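Local coordinates for protein 3-ketosteroid-delta4-5alpha-dehydrogenase (Rhodococcus jostii, PDB 4AT2) that uses bound FAD to oxidise 3-ketosteroids, probably introducing the double bond between C4 and C5 of the steroid A ring during steroid catabolism, at residues V133-Y136 and N137-V140. Residues are numbered along the deposited sequence; the frame is centred on the assembly and turned at random.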
loop_
_atom_site.group_PDB
_atom_site.type_symbol
_atom_site.label_atom_id
_atom_site.label_comp_id
_atom_site.label_asym_id
_atom_site.label_seq_id
_atom_site.Cartn_x
_atom_site.Cartn_y
_atom_site.Cartn_z
ATOM N N VAL A 133 -30.036 -6.822 -0.533
ATOM C CA VAL A 133 -31.280 -7.328 0.047
ATOM C C VAL A 133 -31.597 -8.736 -0.466
ATOM O O VAL A 133 -31.954 -9.611 0.323
ATOM C CB VAL A 133 -32.444 -6.335 -0.190
ATOM C CG1 VAL A 133 -33.791 -6.914 0.254
ATOM C CG2 VAL A 133 -32.165 -5.030 0.546
ATOM N N GLU A 134 -31.427 -8.966 -1.773
ATOM C CA GLU A 134 -31.624 -10.307 -2.343
ATOM C C GLU A 134 -30.699 -11.312 -1.659
ATOM O O GLU A 134 -31.103 -12.443 -1.360
ATOM C CB GLU A 134 -31.394 -10.306 -3.865
ATOM C CG GLU A 134 -31.751 -11.626 -4.575
ATOM C CD GLU A 134 -30.687 -12.712 -4.448
ATOM O OE1 GLU A 134 -29.534 -12.385 -4.101
ATOM O OE2 GLU A 134 -30.998 -13.904 -4.695
ATOM N N HIS A 135 -29.465 -10.887 -1.393
ATOM C CA HIS A 135 -28.487 -11.775 -0.779
ATOM C C HIS A 135 -28.833 -12.102 0.658
ATOM O O HIS A 135 -28.702 -13.257 1.075
ATOM C CB HIS A 135 -27.085 -11.201 -0.929
ATOM C CG HIS A 135 -25.994 -12.129 -0.468
ATOM N ND1 HIS A 135 -25.831 -13.368 -0.975
ATOM C CD2 HIS A 135 -24.996 -11.955 0.481
ATOM C CE1 HIS A 135 -24.786 -13.966 -0.365
ATOM N NE2 HIS A 135 -24.275 -13.097 0.526
ATOM N N TYR A 136 -29.321 -11.113 1.411
ATOM C CA TYR A 136 -29.790 -11.367 2.780
ATOM C C TYR A 136 -30.890 -12.427 2.738
ATOM O O TYR A 136 -30.868 -13.379 3.505
ATOM C CB TYR A 136 -30.333 -10.091 3.436
ATOM C CG TYR A 136 -30.962 -10.356 4.796
ATOM C CD1 TYR A 136 -30.174 -10.461 5.942
ATOM C CD2 TYR A 136 -32.342 -10.537 4.920
ATOM C CE1 TYR A 136 -30.744 -10.726 7.186
ATOM C CE2 TYR A 136 -32.922 -10.806 6.157
ATOM C CZ TYR A 136 -32.122 -10.889 7.287
ATOM O OH TYR A 136 -32.696 -11.155 8.518
ATOM N N ASN A 137 -31.859 -12.227 1.849
ATOM C CA ASN A 137 -32.978 -13.148 1.694
ATOM C C ASN A 137 -32.535 -14.552 1.281
ATOM O O ASN A 137 -33.089 -15.546 1.736
ATOM C CB ASN A 137 -33.991 -12.569 0.702
ATOM C CG ASN A 137 -34.688 -11.336 1.243
ATOM O OD1 ASN A 137 -34.785 -11.156 2.461
ATOM N ND2 ASN A 137 -35.166 -10.472 0.347
ATOM N N TRP A 138 -31.521 -14.605 0.428
ATOM C CA TRP A 138 -30.920 -15.855 -0.014
ATOM C C TRP A 138 -30.318 -16.609 1.149
ATOM O O TRP A 138 -30.525 -17.820 1.283
ATOM C CB TRP A 138 -29.882 -15.542 -1.085
ATOM C CG TRP A 138 -29.288 -16.747 -1.763
ATOM C CD1 TRP A 138 -29.713 -17.358 -2.942
ATOM C CD2 TRP A 138 -28.126 -17.508 -1.329
ATOM N NE1 TRP A 138 -28.906 -18.417 -3.255
ATOM C CE2 TRP A 138 -27.938 -18.567 -2.324
ATOM C CE3 TRP A 138 -27.246 -17.423 -0.252
ATOM C CZ2 TRP A 138 -26.901 -19.485 -2.227
ATOM C CZ3 TRP A 138 -26.206 -18.366 -0.162
ATOM C CH2 TRP A 138 -26.043 -19.363 -1.130
ATOM N N LEU A 139 -29.608 -15.904 2.026
ATOM C CA LEU A 139 -29.033 -16.526 3.226
ATOM C C LEU A 139 -30.115 -17.059 4.161
ATOM O O LEU A 139 -30.018 -18.187 4.670
ATOM C CB LEU A 139 -28.142 -15.532 3.982
ATOM C CG LEU A 139 -26.898 -15.105 3.210
ATOM C CD1 LEU A 139 -26.242 -13.881 3.884
ATOM C CD2 LEU A 139 -25.911 -16.267 3.084
ATOM N N VAL A 140 -31.146 -16.247 4.375
ATOM C CA VAL A 140 -32.279 -16.666 5.198
ATOM C C VAL A 140 -32.921 -17.932 4.621
ATOM O O VAL A 140 -33.233 -18.870 5.374
ATOM C CB VAL A 140 -33.299 -15.520 5.397
ATOM C CG1 VAL A 140 -34.582 -16.038 6.038
ATOM C CG2 VAL A 140 -32.682 -14.428 6.259
#
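One face of the Tyr-136 ring carries the methyl CG2 of Val-140, one turn further along the helix, in a CH-pi contact with the carbon 4.0 Å from the ring centroid and displaced toward the CE2 and CZ rim. At the ring's edge, near its plane, Asn-137 OD1 comes 3.5 Å from Tyr-136 CD2, the amide turned 67° from the ring. One face of the His-135 imidazole is met by Leu-139 CD1, 4.3 Å from the ring centroid, in a second CH-pi contact. The six-membered ring of Trp-138, by contrast, is tilted only 17° from this imidazole but offset, with centroids 6.0 Å apart, so little of one ring covers the other. Tyr-136 has CG anti to the backbone N (chi1 174°), and His-135 is set the same way, which swings each ring alongside the following turn, where the aliphatic residue four positions on can meet it. Beneath the side chains, Val-140 N donates to Tyr-136 O at 3.0 Å, and Leu-139 N to His-135 O likewise. Replacing Tyr-136 by an alanine would probably leave Val-140 CG2 without its aromatic face and open a gap against Leu-89, Pro-94 and Phe-146. His-135 NE2 is hydrogen-bonded to Ser-496 OG and its ND1 to Arg-500 NH1; the same arginine, on helix 490-507, pairs with Glu-134 and Trp-138. The i to i+4 spacing that joins these side chains is that of the alpha-helix, here helix 132-141 of the FAD-binding domain, with the side chain of His-135 about 11 Å from the bound FAD.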